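Local coordinates for protein diacylglycerol O-acyltransferase (Marinobacter hydrocarbonoclasticus, PDB 6CHJ) that makes wax esters and probably also triacylglycerol by transferring acyl groups from acyl-CoA to long-chain alcohols and diacylglycerol, at residues 96-106 with 127-135; 395-404 with 417-428. All coordinates share one frame; numbering follows the deposited sequence.

Contact 1 (96-106 with 127-135); sequences LLSFVSAEHSH and QFALYTKVH
This is helix-on-sheet packing in the catalytic domain of a CoA-dependent acyltransferase fold: Tyr-131 and Lys-133 of strand 127-135 reach across to Val-100, Glu-103 and His-104 of helix 93-105. Segment 96-105 of that helix runs nearly parallel to the strand, with 18° between their directions. The strand ends at His-135, the first histidine of the HHxxxDG signature of this family. Where segment 96-106 begins, packing is purely apolar, Leu-96 CD1 meeting Ala-129 CB at 3.7 Å. Further along, Tyr-131 holds its ring opposite its own backbone N (chi1 169°), which sends it toward the helix. Val-100 CG1 rests 3.6 Å from Tyr-131 CE1 on one flank, and the methylenes of Glu-103 bear on Tyr-131 CE2 at the other. The Tyr-131 hydroxyl then meets His-104 ND1 at the imidazole edge in a hydrogen bond of 2.8 Å. A phenylalanine here would probably keep much of the packing but leave His-104 ND1 without this partner and the imidazole less firmly fixed in rotation. Lys-133 closes the C-terminal end of the helix, where a bend at chi3 (-52°) turns NZ to Glu-103 O, a bond modelled so short that its exact length is doubtful; the Glu-103 carboxylate gives only a long salt bridge. Lys-133 NZ also lies in the carbonyl plane of His-106 O, on a lone pair, 3.1 Å away.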
loop_
_atom_site.group_PDB
_atom_site.type_symbol
_atom_site.label_atom_id
_atom_site.label_comp_id
_atom_site.label_asym_id
_atom_site.label_seq_id
_atom_site.Cartn_x
_atom_site.Cartn_y
_atom_site.Cartn_z
ATOM N N LEU B 96 3.208 -14.314 8.870
ATOM C CA LEU B 96 3.780 -14.151 7.535
ATOM C C LEU B 96 2.699 -13.953 6.482
ATOM O O LEU B 96 2.909 -13.218 5.512
ATOM C CB LEU B 96 4.611 -15.361 7.155
ATOM C CG LEU B 96 5.251 -15.376 5.766
ATOM C CD1 LEU B 96 6.191 -14.188 5.534
ATOM C CD2 LEU B 96 6.016 -16.691 5.562
ATOM N N LEU B 97 1.545 -14.609 6.646
ATOM C CA LEU B 97 0.520 -14.511 5.625
ATOM C C LEU B 97 -0.242 -13.207 5.751
ATOM O O LEU B 97 -0.656 -12.653 4.728
ATOM C CB LEU B 97 -0.433 -15.703 5.694
ATOM C CG LEU B 97 0.226 -17.069 5.440
ATOM C CD1 LEU B 97 -0.799 -18.189 5.496
ATOM C CD2 LEU B 97 1.006 -17.124 4.131
ATOM N N SER B 98 -0.407 -12.710 6.990
ATOM C CA SER B 98 -0.998 -11.390 7.200
ATOM C C SER B 98 -0.146 -10.316 6.570
ATOM O O SER B 98 -0.677 -9.358 5.992
ATOM C CB SER B 98 -1.168 -11.095 8.684
ATOM O OG SER B 98 -1.609 -12.253 9.366
ATOM N N PHE B 99 1.176 -10.456 6.671
ATOM C CA PHE B 99 2.059 -9.467 6.069
ATOM C C PHE B 99 1.852 -9.422 4.561
ATOM O O PHE B 99 1.779 -8.340 3.968
ATOM C CB PHE B 99 3.533 -9.750 6.407
ATOM C CG PHE B 99 4.499 -8.861 5.656
ATOM C CD1 PHE B 99 4.935 -7.661 6.209
ATOM C CD2 PHE B 99 4.909 -9.184 4.354
ATOM C CE1 PHE B 99 5.790 -6.813 5.491
ATOM C CE2 PHE B 99 5.751 -8.335 3.629
ATOM C CZ PHE B 99 6.199 -7.146 4.205
ATOM N N VAL B 100 1.781 -10.591 3.920
ATOM C CA VAL B 100 1.632 -10.609 2.465
ATOM C C VAL B 100 0.252 -10.089 2.056
ATOM O O VAL B 100 0.117 -9.410 1.027
ATOM C CB VAL B 100 1.905 -12.023 1.912
ATOM C CG1 VAL B 100 1.627 -12.075 0.410
ATOM C CG2 VAL B 100 3.363 -12.447 2.219
ATOM N N SER B 101 -0.774 -10.344 2.872
ATOM C CA SER B 101 -2.129 -9.904 2.546
ATOM C C SER B 101 -2.228 -8.377 2.563
ATOM O O SER B 101 -2.810 -7.771 1.651
ATOM C CB SER B 101 -3.125 -10.538 3.523
ATOM O OG SER B 101 -2.904 -11.944 3.658
ATOM N N ALA B 102 -1.640 -7.746 3.587
ATOM C CA ALA B 102 -1.539 -6.287 3.649
ATOM C C ALA B 102 -0.716 -5.735 2.491
ATOM O O ALA B 102 -1.133 -4.795 1.807
ATOM C CB ALA B 102 -0.914 -5.864 4.986
ATOM N N GLU B 103 0.472 -6.295 2.263
ATOM C CA GLU B 103 1.350 -5.721 1.254
ATOM C C GLU B 103 0.801 -5.934 -0.164
ATOM O O GLU B 103 0.934 -5.051 -1.017
ATOM C CB GLU B 103 2.758 -6.300 1.405
ATOM C CG GLU B 103 3.811 -5.501 0.674
ATOM C CD GLU B 103 3.796 -4.009 1.046
ATOM O OE1 GLU B 103 3.732 -3.695 2.253
ATOM O OE2 GLU B 103 3.840 -3.161 0.118
ATOM N N HIS B 104 0.149 -7.078 -0.428
ATOM C CA HIS B 104 -0.398 -7.349 -1.758
ATOM C C HIS B 104 -1.598 -6.450 -2.091
ATOM O O HIS B 104 -1.862 -6.206 -3.273
ATOM C CB HIS B 104 -0.791 -8.831 -1.865
ATOM C CG HIS B 104 -0.914 -9.320 -3.273
ATOM N ND1 HIS B 104 0.184 -9.568 -4.070
ATOM C CD2 HIS B 104 -2.005 -9.575 -4.038
ATOM C CE1 HIS B 104 -0.222 -9.952 -5.269
ATOM N NE2 HIS B 104 -1.545 -9.981 -5.270
ATOM N N SER B 105 -2.335 -5.962 -1.079
ATOM C CA SER B 105 -3.420 -4.998 -1.290
ATOM C C SER B 105 -2.970 -3.690 -1.951
ATOM O O SER B 105 -3.779 -3.031 -2.604
ATOM C CB SER B 105 -4.062 -4.638 0.045
ATOM O OG SER B 105 -4.485 -5.787 0.737
ATOM N N HIS B 106 -1.727 -3.254 -1.740
ATOM C CA HIS B 106 -1.350 -1.878 -2.057
ATOM C C HIS B 106 -1.027 -1.703 -3.533
ATOM O O HIS B 106 -0.184 -2.426 -4.086
ATOM C CB HIS B 106 -0.136 -1.451 -1.230
ATOM C CG HIS B 106 -0.338 -1.590 0.243
ATOM N ND1 HIS B 106 -1.511 -1.227 0.872
ATOM C CD2 HIS B 106 0.472 -2.085 1.209
ATOM C CE1 HIS B 106 -1.408 -1.478 2.164
ATOM N NE2 HIS B 106 -0.219 -2.007 2.392
ATOM N N GLN B 127 14.165 -19.100 9.896
ATOM C CA GLN B 127 13.746 -18.921 8.519
ATOM C C GLN B 127 13.600 -17.435 8.228
ATOM O O GLN B 127 13.450 -16.619 9.138
ATOM C CB GLN B 127 12.424 -19.646 8.248
ATOM C CG GLN B 127 12.409 -21.077 8.743
ATOM C CD GLN B 127 11.496 -21.978 7.921
ATOM O OE1 GLN B 127 11.878 -22.463 6.852
ATOM N NE2 GLN B 127 10.289 -22.216 8.426
ATOM N N PHE B 128 13.650 -17.096 6.940
ATOM C CA PHE B 128 13.286 -15.775 6.459
ATOM C C PHE B 128 12.447 -15.925 5.186
ATOM O O PHE B 128 12.279 -17.031 4.660
ATOM C CB PHE B 128 14.531 -14.912 6.234
ATOM C CG PHE B 128 15.410 -15.376 5.114
ATOM C CD1 PHE B 128 15.381 -14.728 3.890
ATOM C CD2 PHE B 128 16.297 -16.418 5.301
ATOM C CE1 PHE B 128 16.184 -15.130 2.849
ATOM C CE2 PHE B 128 17.119 -16.831 4.267
ATOM C CZ PHE B 128 17.063 -16.177 3.036
ATOM N N ALA B 129 11.918 -14.797 4.688
ATOM C CA ALA B 129 10.999 -14.825 3.553
ATOM C C ALA B 129 11.323 -13.722 2.553
ATOM O O ALA B 129 11.821 -12.653 2.911
ATOM C CB ALA B 129 9.532 -14.684 3.995
ATOM N N LEU B 130 11.030 -13.991 1.287
ATOM C CA LEU B 130 11.029 -12.963 0.257
ATOM C C LEU B 130 9.607 -12.838 -0.263
ATOM O O LEU B 130 9.036 -13.826 -0.743
ATOM C CB LEU B 130 11.978 -13.286 -0.898
ATOM C CG LEU B 130 13.458 -12.942 -0.829
ATOM C CD1 LEU B 130 14.000 -12.924 -2.247
ATOM C CD2 LEU B 130 13.749 -11.615 -0.081
ATOM N N TYR B 131 9.044 -11.634 -0.173
ATOM C CA TYR B 131 7.803 -11.312 -0.862
ATOM C C TYR B 131 8.119 -10.350 -1.991
ATOM O O TYR B 131 8.516 -9.207 -1.737
ATOM C CB TYR B 131 6.746 -10.717 0.062
ATOM C CG TYR B 131 5.591 -10.143 -0.751
ATOM C CD1 TYR B 131 4.658 -10.986 -1.385
ATOM C CD2 TYR B 131 5.476 -8.772 -0.936
ATOM C CE1 TYR B 131 3.629 -10.466 -2.151
ATOM C CE2 TYR B 131 4.462 -8.234 -1.708
ATOM C CZ TYR B 131 3.537 -9.077 -2.310
ATOM O OH TYR B 131 2.548 -8.490 -3.042
ATOM N N THR B 132 7.889 -10.798 -3.224
ATOM C CA THR B 132 8.173 -10.038 -4.432
ATOM C C THR B 132 6.872 -9.646 -5.115
ATOM O O THR B 132 5.963 -10.462 -5.235
ATOM C CB THR B 132 9.037 -10.860 -5.390
ATOM O OG1 THR B 132 10.212 -11.292 -4.696
ATOM C CG2 THR B 132 9.448 -10.051 -6.605
ATOM N N LYS B 133 6.792 -8.399 -5.575
ATOM C CA LYS B 133 5.582 -7.843 -6.178
ATOM C C LYS B 133 5.984 -7.215 -7.500
ATOM O O LYS B 133 6.830 -6.314 -7.517
ATOM C CB LYS B 133 4.951 -6.790 -5.246
ATOM C CG LYS B 133 3.689 -6.113 -5.761
ATOM C CD LYS B 133 3.365 -4.797 -5.052
ATOM C CE LYS B 133 3.339 -4.916 -3.529
ATOM N NZ LYS B 133 2.159 -4.160 -2.987
ATOM N N VAL B 134 5.403 -7.680 -8.608
ATOM C CA VAL B 134 5.676 -7.077 -9.914
ATOM C C VAL B 134 4.366 -6.830 -10.643
ATOM O O VAL B 134 3.462 -7.672 -10.614
ATOM C CB VAL B 134 6.614 -7.939 -10.788
ATOM C CG1 VAL B 134 6.966 -7.192 -12.084
ATOM C CG2 VAL B 134 7.884 -8.270 -10.029
ATOM N N HIS B 135 4.275 -5.690 -11.321
ATOM C CA HIS B 135 3.071 -5.379 -12.075
ATOM C C HIS B 135 2.972 -6.235 -13.338
ATOM O O HIS B 135 3.955 -6.424 -14.060
ATOM C CB HIS B 135 3.037 -3.898 -12.443
ATOM C CG HIS B 135 1.659 -3.407 -12.769
ATOM N ND1 HIS B 135 1.120 -3.498 -14.034
ATOM C CD2 HIS B 135 0.694 -2.873 -11.984
ATOM C CE1 HIS B 135 -0.107 -3.007 -14.021
ATOM N NE2 HIS B 135 -0.393 -2.629 -12.787
#

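Contact 2 (395-404 with 417-428); sequences LEGMYPVSID and YNDQVEFGLIGC
Tyr-417 swings its ring away from its own backbone N (chi1 163°), which carries the hydroxyl across to Leu-395, while a bend at chi2 (-83°) turns the Glu-422 carboxylate toward Met-398 N. Strand 393-401, which carries Leu-395 and Met-398, belongs to the sheet of the catalytic domain. Tyr-417 opens the type II' turn into strand 420-428, and strands 410-417 and 420-428 both lie in the second sheet. Leu-395 CD2 sits over one face of the Tyr-417 ring in a CH-pi contact, 4.2 Å from the ring centroid, and Met-398 SD adds an oblique Met-aromatic contact. The Tyr-417 hydroxyl donates to Leu-395 O, though the modelled distance is doubtfully short. Next along, Gln-420 NE2 donates to Glu-396 O (3.0 Å) and also to Glu-422 OE2 (3.1 Å). That oxygen accepts from Met-398 N as well (3.0 Å), the two donors arriving from opposite faces of the carboxylate plane. Midway, Gly-424 CA lies 3.6 Å from Pro-400 O, where a side chain would clash. Beyond it Val-401 CG1 packs on Ile-426 CD1 at 3.7 Å. The chemistry implies a seam sewn by side chains reaching backbone groups, which fixes the buried Glu-422 carboxylate and ties the sheets together without merging them.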
loop_
_atom_site.group_PDB
_atom_site.type_symbol
_atom_site.label_atom_id
_atom_site.label_comp_id
_atom_site.label_asym_id
_atom_site.label_seq_id
_atom_site.Cartn_x
_atom_site.Cartn_y
_atom_site.Cartn_z
ATOM N N LEU B 395 15.448 -22.914 -0.331
ATOM C CA LEU B 395 14.041 -22.626 -0.569
ATOM C C LEU B 395 13.199 -23.762 -0.002
ATOM O O LEU B 395 13.343 -24.912 -0.425
ATOM C CB LEU B 395 13.788 -22.457 -2.069
ATOM C CG LEU B 395 12.415 -21.936 -2.512
ATOM C CD1 LEU B 395 12.169 -20.499 -2.006
ATOM C CD2 LEU B 395 12.263 -22.035 -4.029
ATOM N N GLU B 396 12.345 -23.448 0.980
ATOM C CA GLU B 396 11.434 -24.424 1.574
ATOM C C GLU B 396 10.036 -24.448 0.948
ATOM O O GLU B 396 9.298 -25.417 1.166
ATOM C CB GLU B 396 11.268 -24.168 3.078
ATOM C CG GLU B 396 12.547 -24.175 3.867
ATOM C CD GLU B 396 13.042 -25.582 4.161
ATOM O OE1 GLU B 396 12.394 -26.562 3.718
ATOM O OE2 GLU B 396 14.089 -25.698 4.832
ATOM N N GLY B 397 9.642 -23.408 0.207
ATOM C CA GLY B 397 8.313 -23.331 -0.380
ATOM C C GLY B 397 8.125 -22.041 -1.161
ATOM O O GLY B 397 8.544 -20.970 -0.698
ATOM N N MET B 398 7.522 -22.131 -2.353
ATOM C CA MET B 398 7.291 -20.986 -3.229
ATOM C C MET B 398 5.805 -20.945 -3.579
ATOM O O MET B 398 5.252 -21.941 -4.059
ATOM C CB MET B 398 8.160 -21.069 -4.500
ATOM C CG MET B 398 8.380 -22.501 -5.016
ATOM S SD MET B 398 9.267 -22.686 -6.591
ATOM C CE MET B 398 8.155 -21.857 -7.730
ATOM N N TYR B 399 5.165 -19.798 -3.326
ATOM C CA TYR B 399 3.709 -19.662 -3.373
ATOM C C TYR B 399 3.342 -18.453 -4.221
ATOM O O TYR B 399 3.672 -17.307 -3.843
ATOM C CB TYR B 399 3.125 -19.523 -1.967
ATOM C CG TYR B 399 3.613 -20.588 -1.014
ATOM C CD1 TYR B 399 2.976 -21.832 -0.941
ATOM C CD2 TYR B 399 4.728 -20.371 -0.210
ATOM C CE1 TYR B 399 3.427 -22.833 -0.065
ATOM C CE2 TYR B 399 5.191 -21.355 0.661
ATOM C CZ TYR B 399 4.532 -22.585 0.725
ATOM O OH TYR B 399 4.997 -23.553 1.581
ATOM N N PRO B 400 2.656 -18.638 -5.338
ATOM C CA PRO B 400 2.256 -17.494 -6.147
ATOM C C PRO B 400 1.153 -16.694 -5.461
ATOM O O PRO B 400 0.381 -17.220 -4.654
ATOM C CB PRO B 400 1.761 -18.146 -7.443
ATOM C CG PRO B 400 1.211 -19.452 -6.980
ATOM C CD PRO B 400 2.134 -19.905 -5.877
ATOM N N VAL B 401 1.104 -15.400 -5.790
ATOM C CA VAL B 401 0.113 -14.462 -5.264
ATOM C C VAL B 401 -0.500 -13.797 -6.476
ATOM O O VAL B 401 0.185 -13.061 -7.194
ATOM C CB VAL B 401 0.721 -13.411 -4.321
ATOM C CG1 VAL B 401 -0.388 -12.741 -3.523
ATOM C CG2 VAL B 401 1.770 -14.043 -3.398
ATOM N N SER B 402 -1.772 -14.064 -6.730
ATOM C CA SER B 402 -2.292 -13.666 -8.025
ATOM C C SER B 402 -3.233 -12.453 -7.894
ATOM O O SER B 402 -3.151 -11.691 -6.919
ATOM C CB SER B 402 -2.945 -14.889 -8.669
ATOM O OG SER B 402 -2.804 -14.809 -10.071
ATOM N N ILE B 403 -4.129 -12.283 -8.869
ATOM C CA ILE B 403 -4.959 -11.088 -9.005
ATOM C C ILE B 403 -6.424 -11.476 -8.813
ATOM O O ILE B 403 -6.936 -12.348 -9.526
ATOM C CB ILE B 403 -4.765 -10.430 -10.383
ATOM C CG1 ILE B 403 -3.327 -9.948 -10.600
ATOM C CG2 ILE B 403 -5.767 -9.306 -10.605
ATOM C CD1 ILE B 403 -2.998 -9.781 -12.097
ATOM N N ASP B 404 -7.095 -10.815 -7.875
ATOM C CA ASP B 404 -8.546 -10.728 -7.799
ATOM C C ASP B 404 -9.084 -9.564 -8.645
ATOM O O ASP B 404 -8.402 -8.557 -8.891
ATOM C CB ASP B 404 -9.012 -10.523 -6.367
ATOM C CG ASP B 404 -8.607 -11.636 -5.461
ATOM O OD1 ASP B 404 -8.655 -12.813 -5.891
ATOM O OD2 ASP B 404 -8.266 -11.332 -4.302
ATOM N N TYR B 417 7.025 -27.621 -6.514
ATOM C CA TYR B 417 8.445 -27.464 -6.215
ATOM C C TYR B 417 8.890 -28.774 -5.586
ATOM O O TYR B 417 8.455 -29.103 -4.479
ATOM C CB TYR B 417 8.698 -26.265 -5.286
ATOM C CG TYR B 417 10.055 -26.222 -4.570
ATOM C CD1 TYR B 417 11.261 -26.272 -5.278
ATOM C CD2 TYR B 417 10.122 -26.096 -3.185
ATOM C CE1 TYR B 417 12.491 -26.216 -4.612
ATOM C CE2 TYR B 417 11.334 -26.048 -2.516
ATOM C CZ TYR B 417 12.517 -26.105 -3.228
ATOM O OH TYR B 417 13.723 -26.045 -2.548
ATOM N N ASN B 418 9.710 -29.532 -6.319
ATOM C CA ASN B 418 10.333 -30.759 -5.828
ATOM C C ASN B 418 9.314 -31.696 -5.181
ATOM O O ASN B 418 8.440 -32.235 -5.860
ATOM C CB ASN B 418 11.462 -30.416 -4.843
ATOM C CG ASN B 418 12.339 -31.628 -4.501
ATOM O OD1 ASN B 418 12.961 -32.232 -5.381
ATOM N ND2 ASN B 418 12.376 -31.986 -3.220
ATOM N N ASP B 419 9.398 -31.862 -3.859
ATOM C CA ASP B 419 8.588 -32.825 -3.117
ATOM C C ASP B 419 7.097 -32.521 -3.126
ATOM O O ASP B 419 6.315 -33.402 -2.753
ATOM C CB ASP B 419 9.021 -32.875 -1.648
ATOM C CG ASP B 419 10.273 -33.683 -1.430
ATOM O OD1 ASP B 419 10.926 -33.480 -0.382
ATOM O OD2 ASP B 419 10.605 -34.521 -2.300
ATOM N N GLN B 420 6.678 -31.304 -3.479
ATOM C CA GLN B 420 5.394 -30.822 -2.994
ATOM C C GLN B 420 4.649 -30.037 -4.073
ATOM O O GLN B 420 5.202 -29.646 -5.104
ATOM C CB GLN B 420 5.588 -29.979 -1.719
ATOM C CG GLN B 420 6.467 -28.730 -1.924
ATOM C CD GLN B 420 7.233 -28.311 -0.674
ATOM O OE1 GLN B 420 7.805 -29.144 0.036
ATOM N NE2 GLN B 420 7.264 -27.003 -0.412
ATOM N N VAL B 421 3.363 -29.824 -3.812
ATOM C CA VAL B 421 2.492 -28.993 -4.638
ATOM C C VAL B 421 2.078 -27.792 -3.794
ATOM O O VAL B 421 1.719 -27.943 -2.616
ATOM C CB VAL B 421 1.274 -29.790 -5.165
ATOM C CG1 VAL B 421 0.139 -28.880 -5.582
ATOM C CG2 VAL B 421 1.690 -30.643 -6.357
ATOM N N GLU B 422 2.157 -26.603 -4.383
ATOM C CA GLU B 422 2.044 -25.351 -3.640
ATOM C C GLU B 422 0.738 -24.652 -3.989
ATOM O O GLU B 422 0.450 -24.429 -5.174
ATOM C CB GLU B 422 3.225 -24.442 -3.973
ATOM C CG GLU B 422 4.545 -25.194 -4.015
ATOM C CD GLU B 422 5.112 -25.358 -2.631
ATOM O OE1 GLU B 422 4.469 -26.050 -1.815
ATOM O OE2 GLU B 422 6.187 -24.798 -2.350
ATOM N N PHE B 423 -0.046 -24.313 -2.967
ATOM C CA PHE B 423 -1.340 -23.667 -3.158
ATOM C C PHE B 423 -1.232 -22.208 -2.746
ATOM O O PHE B 423 -0.898 -21.920 -1.593
ATOM C CB PHE B 423 -2.442 -24.342 -2.339
ATOM C CG PHE B 423 -2.997 -25.595 -2.957
ATOM C CD1 PHE B 423 -4.295 -25.619 -3.456
ATOM C CD2 PHE B 423 -2.236 -26.762 -3.003
ATOM C CE1 PHE B 423 -4.834 -26.788 -4.001
ATOM C CE2 PHE B 423 -2.765 -27.938 -3.546
ATOM C CZ PHE B 423 -4.061 -27.951 -4.036
ATOM N N GLY B 424 -1.534 -21.296 -3.679
ATOM C CA GLY B 424 -1.701 -19.896 -3.338
ATOM C C GLY B 424 -3.118 -19.402 -3.577
ATOM O O GLY B 424 -3.550 -19.284 -4.729
ATOM N N LEU B 425 -3.843 -19.107 -2.498
ATOM C CA LEU B 425 -5.201 -18.584 -2.547
ATOM C C LEU B 425 -5.167 -17.107 -2.158
ATOM O O LEU B 425 -4.794 -16.771 -1.027
ATOM C CB LEU B 425 -6.116 -19.359 -1.601
ATOM C CG LEU B 425 -6.010 -20.897 -1.625
ATOM C CD1 LEU B 425 -7.111 -21.532 -0.812
ATOM C CD2 LEU B 425 -6.038 -21.443 -3.030
ATOM N N ILE B 426 -5.556 -16.228 -3.086
ATOM C CA ILE B 426 -5.644 -14.789 -2.833
ATOM C C ILE B 426 -7.094 -14.354 -3.029
ATOM O O ILE B 426 -7.734 -14.725 -4.021
ATOM C CB ILE B 426 -4.689 -13.983 -3.735
ATOM C CG1 ILE B 426 -4.668 -12.512 -3.316
ATOM C CG2 ILE B 426 -5.028 -14.157 -5.212
ATOM C CD1 ILE B 426 -3.752 -12.233 -2.164
ATOM N N GLY B 427 -7.622 -13.599 -2.074
ATOM C CA GLY B 427 -9.033 -13.266 -2.112
ATOM C C GLY B 427 -9.317 -11.903 -1.517
ATOM O O GLY B 427 -8.524 -11.361 -0.717
ATOM N N CYS B 428 -10.460 -11.343 -1.930
ATOM C CA CYS B 428 -10.929 -10.104 -1.324
ATOM C C CYS B 428 -11.289 -10.381 0.133
ATOM O O CYS B 428 -12.111 -11.256 0.417
ATOM C CB CYS B 428 -12.128 -9.543 -2.085
ATOM S SG CYS B 428 -13.064 -8.339 -1.112
#

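His-104 links the two contacts, whose centres lie 12 Å apart. Its ring nitrogens serve different contacts: while ND1 is engaged within contact 1, His-104 NE2 reaches Ser-402 O of contact 2 at 2.9 Å, probably as a hydrogen bond. Van der Waals packing accompanies it, with His-104 CD2 lying 3.7 Å from Ile-426 CD1. Contact 1 seats a helix on the sheet of the catalytic domain; contact 2 joins strand 393-401 of that same sheet to the second mixed sheet, which includes strands 410-417 and 420-428. Strand 393-401 is thus hydrogen-bonded within the first sheet and reached by side chains of the second. Strand 127-135 leads from contact 1 directly into the HHxxxDG signature, which in this family marks the active site.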